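Local coordinates for Nup188 (Myceliophthora thermophila, PDB 4KF8), which is a scaffold nucleoporin of the nuclear pore complex that, like Nup192, shares structural and functional properties with nuclear transport receptors, at residues I30-R34 with A95-D100; F141-R146 with A188-M194; V253-P259 with N323-W327. Residues are numbered along the deposited sequence.

Interaction 1: residues I30-R34 with A95-D100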
loop_
_atom_site.group_PDB
_atom_site.type_symbol
_atom_site.label_atom_id
_atom_site.label_comp_id
_atom_site.label_asym_id
_atom_site.label_seq_id
_atom_site.Cartn_x
_atom_site.Cartn_y
_atom_site.Cartn_z
ATOM N N ILE A 30 -7.073 -6.187 -26.536
ATOM C CA ILE A 30 -6.835 -5.920 -25.120
ATOM C C ILE A 30 -5.486 -6.493 -24.680
ATOM O O ILE A 30 -4.818 -5.936 -23.813
ATOM C CB ILE A 30 -7.962 -6.480 -24.219
ATOM C CG1 ILE A 30 -7.722 -6.098 -22.756
ATOM C CG2 ILE A 30 -8.083 -7.987 -24.364
ATOM C CD1 ILE A 30 -8.716 -6.691 -21.799
ATOM N N SER A 31 -5.084 -7.597 -25.302
ATOM C CA SER A 31 -3.840 -8.272 -24.955
ATOM C C SER A 31 -2.623 -7.510 -25.468
ATOM O O SER A 31 -1.571 -7.517 -24.834
ATOM C CB SER A 31 -3.846 -9.696 -25.504
ATOM O OG SER A 31 -4.207 -9.696 -26.873
ATOM N N TYR A 32 -2.766 -6.856 -26.616
ATOM C CA TYR A 32 -1.691 -6.025 -27.150
ATOM C C TYR A 32 -1.526 -4.764 -26.302
ATOM O O TYR A 32 -0.406 -4.304 -26.062
ATOM C CB TYR A 32 -1.951 -5.663 -28.615
ATOM C CG TYR A 32 -0.932 -4.708 -29.195
ATOM C CD1 TYR A 32 0.423 -5.011 -29.174
ATOM C CD2 TYR A 32 -1.324 -3.508 -29.768
ATOM C CE1 TYR A 32 1.357 -4.139 -29.700
ATOM C CE2 TYR A 32 -0.400 -2.633 -30.296
ATOM C CZ TYR A 32 0.938 -2.952 -30.260
ATOM O OH TYR A 32 1.856 -2.076 -30.788
ATOM N N PHE A 33 -2.647 -4.212 -25.846
ATOM C CA PHE A 33 -2.614 -3.060 -24.953
ATOM C C PHE A 33 -1.934 -3.445 -23.641
ATOM O O PHE A 33 -1.145 -2.676 -23.102
ATOM C CB PHE A 33 -4.029 -2.527 -24.700
ATOM C CG PHE A 33 -4.068 -1.094 -24.238
ATOM C CD1 PHE A 33 -3.783 -0.063 -25.115
ATOM C CD2 PHE A 33 -4.409 -0.777 -22.930
ATOM C CE1 PHE A 33 -3.823 1.257 -24.695
ATOM C CE2 PHE A 33 -4.450 0.542 -22.506
ATOM C CZ PHE A 33 -4.156 1.558 -23.389
ATOM N N ARG A 34 -2.226 -4.652 -23.159
ATOM C CA ARG A 34 -1.639 -5.176 -21.923
ATOM C C ARG A 34 -0.112 -5.213 -21.912
ATOM O O ARG A 34 0.503 -5.021 -20.868
ATOM C CB ARG A 34 -2.172 -6.581 -21.625
ATOM C CG ARG A 34 -3.574 -6.628 -21.051
ATOM C CD ARG A 34 -4.053 -8.062 -20.921
ATOM N NE ARG A 34 -5.412 -8.140 -20.395
ATOM C CZ ARG A 34 -6.167 -9.233 -20.430
ATOM N NH1 ARG A 34 -5.700 -10.349 -20.975
ATOM N NH2 ARG A 34 -7.391 -9.212 -19.926
ATOM N N ALA A 95 -13.572 -8.940 -20.712
ATOM C CA ALA A 95 -12.194 -9.401 -20.913
ATOM C C ALA A 95 -11.164 -8.743 -20.004
ATOM O O ALA A 95 -9.980 -9.069 -20.072
ATOM C CB ALA A 95 -11.782 -9.246 -22.364
ATOM N N THR A 96 -11.607 -7.814 -19.162
ATOM C CA THR A 96 -10.706 -7.136 -18.245
ATOM C C THR A 96 -10.605 -7.920 -16.951
ATOM O O THR A 96 -11.550 -8.593 -16.539
ATOM C CB THR A 96 -11.174 -5.711 -17.935
ATOM O OG1 THR A 96 -12.459 -5.758 -17.302
ATOM C CG2 THR A 96 -11.268 -4.899 -19.217
ATOM N N THR A 97 -9.445 -7.830 -16.316
ATOM C CA THR A 97 -9.183 -8.577 -15.099
ATOM C C THR A 97 -8.661 -7.641 -14.013
ATOM O O THR A 97 -8.249 -6.518 -14.309
ATOM C CB THR A 97 -8.167 -9.716 -15.361
ATOM O OG1 THR A 97 -6.953 -9.172 -15.896
ATOM C CG2 THR A 97 -8.741 -10.729 -16.339
ATOM N N PRO A 98 -8.711 -8.083 -12.746
ATOM C CA PRO A 98 -8.084 -7.355 -11.640
ATOM C C PRO A 98 -6.631 -6.976 -11.921
ATOM O O PRO A 98 -6.201 -5.883 -11.556
ATOM C CB PRO A 98 -8.142 -8.362 -10.477
ATOM C CG PRO A 98 -8.898 -9.576 -11.000
ATOM C CD PRO A 98 -9.592 -9.150 -12.246
ATOM N N GLU A 99 -5.894 -7.870 -12.573
ATOM C CA GLU A 99 -4.470 -7.666 -12.829
ATOM C C GLU A 99 -4.215 -6.516 -13.794
ATOM O O GLU A 99 -3.101 -6.000 -13.873
ATOM C CB GLU A 99 -3.819 -8.948 -13.356
ATOM C CG GLU A 99 -3.837 -10.118 -12.383
ATOM C CD GLU A 99 -5.194 -10.785 -12.285
ATOM O OE1 GLU A 99 -6.104 -10.400 -13.046
ATOM O OE2 GLU A 99 -5.353 -11.694 -11.445
ATOM N N ASP A 100 -5.245 -6.122 -14.532
ATOM C CA ASP A 100 -5.153 -4.955 -15.391
ATOM C C ASP A 100 -5.093 -3.704 -14.526
ATOM O O ASP A 100 -4.337 -2.780 -14.815
ATOM C CB ASP A 100 -6.343 -4.890 -16.350
ATOM C CG ASP A 100 -6.288 -5.966 -17.423
ATOM O OD1 ASP A 100 -5.195 -6.210 -17.974
ATOM O OD2 ASP A 100 -7.337 -6.575 -17.717
#
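Ile30, at the start of helix 30-46, points its side chain at the loop that leads into helix 98-113. With both chi angles near 180° it is fully extended, so that Ile30 CD1 lies 3.2 Å from Ala95 O and 4.0 Å from both Ala95 CB and Thr96 CG2. Trp25 packs on the same isoleucine. Phe33 packs on Val21 and Pro24 and meets Trp25 edge-to-face. Ile30, directed at the loop, and Arg34, one helical turn on, whose side chain reaches across to Asp100, make the contact. Two helices, 30-46 and 98-113, thus meet near their first turns, a side-by-side association in keeping with the stacked all-helical architecture of the Nup188 C-terminal domain. Arg34 supplies the charge. Its extended side chain forms a salt bridge with Asp100, with weak hydrogen bonds from Arg34 NE to Asp100 OD1 (3.1 Å) and from Arg34 NH2 to Asp100 OD2 (3.4 Å). The carboxylate is positioned from its own side, since Asp100 OD2 also receives the backbone Thr97 N at 2.8 Å; Asp100 N bonds to Thr97 O at 3.0 Å as part of the first helical turn. Beyond the carboxylate, Arg34 NH2 comes within 2.6 Å of Ala95 O, near the guanidinium plane, but the angle is too poor for a hydrogen bond.

Interaction 2: residues F141-R146 with A188-M194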
loop_
_atom_site.group_PDB
_atom_site.type_symbol
_atom_site.label_atom_id
_atom_site.label_comp_id
_atom_site.label_asym_id
_atom_site.label_seq_id
_atom_site.Cartn_x
_atom_site.Cartn_y
_atom_site.Cartn_z
ATOM N N PHE A 141 -13.884 0.356 -3.292
ATOM C CA PHE A 141 -13.548 -0.222 -1.996
ATOM C C PHE A 141 -14.799 -0.657 -1.236
ATOM O O PHE A 141 -14.820 -1.716 -0.610
ATOM C CB PHE A 141 -12.733 0.758 -1.150
ATOM C CG PHE A 141 -12.483 0.279 0.250
ATOM C CD1 PHE A 141 -11.472 -0.629 0.516
ATOM C CD2 PHE A 141 -13.267 0.730 1.301
ATOM C CE1 PHE A 141 -11.243 -1.077 1.802
ATOM C CE2 PHE A 141 -13.043 0.286 2.587
ATOM C CZ PHE A 141 -12.028 -0.619 2.838
ATOM N N SER A 142 -15.838 0.170 -1.286
ATOM C CA SER A 142 -17.105 -0.158 -0.643
ATOM C C SER A 142 -17.839 -1.246 -1.426
ATOM O O SER A 142 -18.773 -1.872 -0.921
ATOM C CB SER A 142 -17.970 1.098 -0.506
ATOM O OG SER A 142 -17.689 2.020 -1.545
ATOM N N TRP A 143 -17.399 -1.470 -2.660
ATOM C CA TRP A 143 -17.976 -2.498 -3.518
ATOM C C TRP A 143 -17.441 -3.890 -3.195
ATOM O O TRP A 143 -18.208 -4.844 -3.062
ATOM C CB TRP A 143 -17.657 -2.199 -4.984
ATOM C CG TRP A 143 -18.595 -1.258 -5.656
ATOM C CD1 TRP A 143 -18.279 -0.083 -6.270
ATOM C CD2 TRP A 143 -20.008 -1.420 -5.803
ATOM N NE1 TRP A 143 -19.407 0.501 -6.785
ATOM C CE2 TRP A 143 -20.484 -0.300 -6.512
ATOM C CE3 TRP A 143 -20.918 -2.401 -5.402
ATOM C CZ2 TRP A 143 -21.828 -0.134 -6.826
ATOM C CZ3 TRP A 143 -22.249 -2.235 -5.713
ATOM C CH2 TRP A 143 -22.693 -1.109 -6.417
ATOM N N SER A 144 -16.119 -3.968 -3.067
ATOM C CA SER A 144 -15.336 -5.213 -3.064
ATOM C C SER A 144 -16.042 -6.559 -2.830
ATOM O O SER A 144 -15.961 -7.450 -3.679
ATOM C CB SER A 144 -14.124 -5.083 -2.134
ATOM O OG SER A 144 -14.521 -4.810 -0.808
ATOM N N ASP A 145 -16.728 -6.712 -1.698
ATOM C CA ASP A 145 -17.250 -8.029 -1.326
ATOM C C ASP A 145 -18.367 -8.549 -2.234
ATOM O O ASP A 145 -18.448 -9.748 -2.500
ATOM C CB ASP A 145 -17.682 -8.077 0.140
ATOM C CG ASP A 145 -17.802 -9.500 0.659
ATOM O OD1 ASP A 145 -16.756 -10.106 0.982
ATOM O OD2 ASP A 145 -18.937 -10.019 0.736
ATOM N N ARG A 146 -19.224 -7.650 -2.705
ATOM C CA ARG A 146 -20.252 -8.020 -3.668
ATOM C C ARG A 146 -19.615 -8.308 -5.021
ATOM O O ARG A 146 -20.236 -8.915 -5.896
ATOM C CB ARG A 146 -21.279 -6.899 -3.819
ATOM C CG ARG A 146 -22.205 -6.728 -2.634
ATOM C CD ARG A 146 -23.284 -5.712 -2.947
ATOM N NE ARG A 146 -22.739 -4.372 -3.139
ATOM C CZ ARG A 146 -22.833 -3.397 -2.242
ATOM N NH1 ARG A 146 -23.456 -3.613 -1.091
ATOM N NH2 ARG A 146 -22.310 -2.207 -2.499
ATOM N N ALA A 188 -17.910 0.688 5.155
ATOM C CA ALA A 188 -17.918 -0.347 4.125
ATOM C C ALA A 188 -18.302 -1.707 4.695
ATOM O O ALA A 188 -18.133 -1.961 5.888
ATOM C CB ALA A 188 -16.559 -0.428 3.447
ATOM N N ASN A 189 -18.825 -2.577 3.837
ATOM C CA ASN A 189 -19.157 -3.940 4.237
ATOM C C ASN A 189 -17.901 -4.706 4.625
ATOM O O ASN A 189 -17.952 -5.645 5.419
ATOM C CB ASN A 189 -19.888 -4.670 3.111
ATOM C CG ASN A 189 -21.228 -4.042 2.782
ATOM O OD1 ASN A 189 -21.952 -3.601 3.672
ATOM N ND2 ASN A 189 -21.563 -3.998 1.498
ATOM N N LEU A 190 -16.774 -4.284 4.059
ATOM C CA LEU A 190 -15.479 -4.892 4.338
ATOM C C LEU A 190 -15.100 -4.791 5.808
ATOM O O LEU A 190 -14.429 -5.671 6.346
ATOM C CB LEU A 190 -14.393 -4.223 3.499
ATOM C CG LEU A 190 -13.855 -5.021 2.318
ATOM C CD1 LEU A 190 -12.606 -4.359 1.769
ATOM C CD2 LEU A 190 -13.571 -6.444 2.746
ATOM N N ALA A 191 -15.532 -3.711 6.449
ATOM C CA ALA A 191 -15.171 -3.440 7.834
ATOM C C ALA A 191 -15.674 -4.520 8.788
ATOM O O ALA A 191 -15.174 -4.654 9.904
ATOM C CB ALA A 191 -15.686 -2.077 8.249
ATOM N N GLY A 192 -16.660 -5.290 8.340
ATOM C CA GLY A 192 -17.194 -6.383 9.130
ATOM C C GLY A 192 -16.400 -7.663 8.953
ATOM O O GLY A 192 -16.334 -8.494 9.858
ATOM N N PHE A 193 -15.796 -7.824 7.780
ATOM C CA PHE A 193 -14.987 -9.006 7.496
ATOM C C PHE A 193 -13.621 -8.925 8.179
ATOM O O PHE A 193 -13.126 -9.917 8.715
ATOM C CB PHE A 193 -14.828 -9.206 5.985
ATOM C CG PHE A 193 -16.124 -9.469 5.271
ATOM C CD1 PHE A 193 -16.702 -10.727 5.296
ATOM C CD2 PHE A 193 -16.764 -8.457 4.575
ATOM C CE1 PHE A 193 -17.896 -10.970 4.640
ATOM C CE2 PHE A 193 -17.959 -8.694 3.917
ATOM C CZ PHE A 193 -18.525 -9.952 3.950
HETATM N N MSE A 194 -13.020 -7.738 8.161
HETATM C CA MSE A 194 -11.749 -7.506 8.838
HETATM C C MSE A 194 -11.918 -7.612 10.349
HETATM O O MSE A 194 -10.952 -7.822 11.085
HETATM C CB MSE A 194 -11.202 -6.121 8.487
HETATM C CG MSE A 194 -10.854 -5.926 7.020
HETATM SE SE MSE A 194 -10.260 -4.099 6.634
HETATM C CE MSE A 194 -11.959 -3.311 6.097
#
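Apolar contacts dominate the meeting of the C-terminal end of helix 134-143 with the chain that follows helix 181-187. The Phe141 ring touches three side chains of 188-194: Phe141 CE1 lies 3.6 Å from Leu190 CD1, Phe141 CE2 is 3.7 Å from Ala188 CB, and Phe141 CZ is 4.2 Å from CE of the selenomethionine Met194. The small Ala188 lets the backbones approach closely, with CA atoms of Ser142 and Ala188 only 4.8 Å apart and Ser142 CA 4.1 Å from Ala188 CB.

Polar atoms also meet across the interface, yet no hydrogen bond joins the two segments. Ser144 OG, 3.2 Å from Leu190 CG, donates instead to Phe141 O (3.1 Å) within its own segment, and Ser142 OG bonds back chiefly to Ser139 O, with Thr138 O also within bonding range. Arg146 NH1 and Asn189 ND2, as modelled, are two donors 3.2 Å apart. Asp145 approaches the Phe193 ring, with Asp145 OD2 3.2 Å from Phe193 CZ and Asp145 OD1 over one ring face.

Further packing sets the contact among its neighbours: Pro153 touches Ser144, Asp145 and Leu190, while helix 206-226 adds Ile214 against Leu190 and Cys211 against Phe193 and Met194. The arrangement is that of interhelical turns packing side by side at one edge of a helical stack, as in alpha-solenoid proteins, with a short, weakly bonded helix, 190-193, laid against a helix end.

Interaction 3: residues V253-P259 with N323-W327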
loop_
_atom_site.group_PDB
_atom_site.type_symbol
_atom_site.label_atom_id
_atom_site.label_comp_id
_atom_site.label_asym_id
_atom_site.label_seq_id
_atom_site.Cartn_x
_atom_site.Cartn_y
_atom_site.Cartn_z
ATOM N N VAL A 253 -0.043 -7.671 18.378
ATOM C CA VAL A 253 0.913 -7.866 19.460
ATOM C C VAL A 253 1.147 -9.352 19.727
ATOM O O VAL A 253 2.287 -9.797 19.866
ATOM C CB VAL A 253 0.439 -7.188 20.760
ATOM C CG1 VAL A 253 1.504 -7.304 21.841
ATOM C CG2 VAL A 253 0.093 -5.730 20.502
ATOM N N ASP A 254 0.059 -10.114 19.790
ATOM C CA ASP A 254 0.131 -11.543 20.082
ATOM C C ASP A 254 0.869 -12.338 19.008
ATOM O O ASP A 254 1.460 -13.379 19.299
ATOM C CB ASP A 254 -1.270 -12.124 20.294
ATOM C CG ASP A 254 -1.881 -11.706 21.618
ATOM O OD1 ASP A 254 -1.114 -11.411 22.558
ATOM O OD2 ASP A 254 -3.127 -11.679 21.718
ATOM N N ARG A 255 0.831 -11.851 17.771
ATOM C CA ARG A 255 1.495 -12.536 16.664
ATOM C C ARG A 255 3.012 -12.565 16.813
ATOM O O ARG A 255 3.660 -13.536 16.429
ATOM C CB ARG A 255 1.119 -11.905 15.321
ATOM C CG ARG A 255 -0.074 -12.555 14.654
ATOM C CD ARG A 255 -0.205 -12.117 13.208
ATOM N NE ARG A 255 -0.643 -10.732 13.090
ATOM C CZ ARG A 255 -1.913 -10.350 13.158
ATOM N NH1 ARG A 255 -2.866 -11.250 13.351
ATOM N NH2 ARG A 255 -2.231 -9.069 13.040
ATOM N N LEU A 256 3.574 -11.498 17.369
ATOM C CA LEU A 256 5.021 -11.393 17.510
ATOM C C LEU A 256 5.492 -11.853 18.884
ATOM O O LEU A 256 6.573 -11.479 19.337
ATOM C CB LEU A 256 5.478 -9.956 17.255
ATOM C CG LEU A 256 5.103 -9.359 15.900
ATOM C CD1 LEU A 256 5.825 -8.044 15.700
ATOM C CD2 LEU A 256 5.422 -10.330 14.774
ATOM N N GLU A 257 4.676 -12.669 19.541
ATOM C CA GLU A 257 4.989 -13.145 20.881
ATOM C C GLU A 257 6.117 -14.176 20.844
ATOM O O GLU A 257 6.141 -15.050 19.976
ATOM C CB GLU A 257 3.735 -13.729 21.537
ATOM C CG GLU A 257 3.795 -13.823 23.049
ATOM C CD GLU A 257 2.413 -13.881 23.670
ATOM O OE1 GLU A 257 1.480 -13.277 23.099
ATOM O OE2 GLU A 257 2.256 -14.533 24.724
ATOM N N ALA A 258 7.053 -14.057 21.781
ATOM C CA ALA A 258 8.193 -14.964 21.857
ATOM C C ALA A 258 7.735 -16.409 22.035
ATOM O O ALA A 258 6.863 -16.688 22.858
ATOM C CB ALA A 258 9.121 -14.554 22.991
ATOM N N PRO A 259 8.328 -17.330 21.257
ATOM C CA PRO A 259 7.943 -18.747 21.246
ATOM C C PRO A 259 8.025 -19.390 22.626
ATOM O O PRO A 259 9.040 -19.263 23.311
ATOM C CB PRO A 259 8.968 -19.385 20.297
ATOM C CG PRO A 259 10.098 -18.406 20.220
ATOM C CD PRO A 259 9.463 -17.063 20.358
ATOM N N ASN A 323 8.538 -8.337 23.286
ATOM C CA ASN A 323 8.437 -9.289 22.185
ATOM C C ASN A 323 9.508 -9.037 21.133
ATOM O O ASN A 323 10.066 -9.974 20.565
ATOM C CB ASN A 323 7.050 -9.232 21.544
ATOM C CG ASN A 323 5.966 -9.778 22.444
ATOM O OD1 ASN A 323 6.181 -10.000 23.636
ATOM N ND2 ASN A 323 4.787 -9.990 21.879
ATOM N N VAL A 324 9.797 -7.764 20.889
ATOM C CA VAL A 324 10.797 -7.378 19.901
ATOM C C VAL A 324 12.202 -7.795 20.331
ATOM O O VAL A 324 12.964 -8.348 19.536
ATOM C CB VAL A 324 10.757 -5.856 19.624
ATOM C CG1 VAL A 324 12.073 -5.382 19.035
ATOM C CG2 VAL A 324 9.595 -5.512 18.700
ATOM N N GLU A 325 12.528 -7.542 21.595
ATOM C CA GLU A 325 13.850 -7.853 22.130
ATOM C C GLU A 325 14.172 -9.344 22.069
ATOM O O GLU A 325 15.293 -9.729 21.736
ATOM C CB GLU A 325 13.986 -7.343 23.566
ATOM C CG GLU A 325 13.863 -5.830 23.714
ATOM C CD GLU A 325 15.038 -5.074 23.117
ATOM O OE1 GLU A 325 16.067 -5.710 22.799
ATOM O OE2 GLU A 325 14.933 -3.837 22.969
ATOM N N PHE A 326 13.187 -10.181 22.384
ATOM C CA PHE A 326 13.388 -11.628 22.368
ATOM C C PHE A 326 13.280 -12.220 20.963
ATOM O O PHE A 326 13.243 -13.438 20.792
ATOM C CB PHE A 326 12.434 -12.328 23.339
ATOM C CG PHE A 326 12.807 -12.148 24.784
ATOM C CD1 PHE A 326 14.092 -11.765 25.136
ATOM C CD2 PHE A 326 11.878 -12.363 25.789
ATOM C CE1 PHE A 326 14.443 -11.598 26.465
ATOM C CE2 PHE A 326 12.224 -12.198 27.119
ATOM C CZ PHE A 326 13.507 -11.814 27.458
ATOM N N TRP A 327 13.228 -11.345 19.965
ATOM C CA TRP A 327 13.358 -11.751 18.572
ATOM C C TRP A 327 14.650 -11.171 18.012
ATOM O O TRP A 327 15.225 -11.704 17.063
ATOM C CB TRP A 327 12.166 -11.276 17.736
ATOM C CG TRP A 327 11.000 -12.220 17.730
ATOM C CD1 TRP A 327 9.751 -11.984 18.223
ATOM C CD2 TRP A 327 10.979 -13.553 17.202
ATOM N NE1 TRP A 327 8.951 -13.087 18.033
ATOM C CE2 TRP A 327 9.682 -14.064 17.411
ATOM C CE3 TRP A 327 11.930 -14.365 16.576
ATOM C CZ2 TRP A 327 9.312 -15.347 17.016
ATOM C CZ3 TRP A 327 11.560 -15.638 16.185
ATOM C CH2 TRP A 327 10.263 -16.117 16.406
#
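Two weak hydrogen bonds, each from a side chain of helix 317-328 to a main-chain carbonyl, make the polar link. Asn323 ND2 donates to Val253 O at 3.2 Å, and Trp327 NE1 donates to Leu256 O, also at 3.2 Å. The donors are four residues apart and therefore lie on the same side of their helix; Val253 O belongs to helix 246-254, and Leu256 O to the type I beta turn from Asp254 to Glu257. Val253 O additionally accepts Leu256 N (3.3 Å). Close van der Waals contacts surround these bonds: Leu256 O is 3.2 Å from Asn323 CB, and Glu257 CA lies 3.3 Å from Asn323 ND2. Farther along, Ala258 CB, at the edge of the Phe326 ring, lies 4.0 Å from Phe326 CB, and Pro259 CD rests 3.8 Å from Trp327 CZ2. The indole is held elsewhere by Val333, Leu334 and Arg337 of helix 331-337, while the Leu256 side chain packs against Ala285, Leu286 and Val289 of helix 284-303. Because both acceptors are backbone carbonyls, the polar link depends on the course of the main chain, not on the identity of the acceptor residues' side chains; the apolar contacts of Ala258 and Pro259 add to it in joining two parts of the helical stack.

How the interactions relate
All three contacts are partly buried and involve different helices. Interaction 2 lies nearest the middle of the fold, its centre about 17 Å from the centre of the chain, and is the largest and most apolar, without a hydrogen bond across it. Interactions 1 and 3 sit farther out, on opposite sides of the chain's centre with their own centres about 43 Å apart. The former relies on charge, an ion pair beside a small apolar patch; the latter combines side-chain donors, backbone acceptors and an indole. Interactions 2 and 3 do not touch, their nearest atoms being about 9 Å apart, but Met194 O bonds to Asn247, at the start of the helix that leads into 253-259.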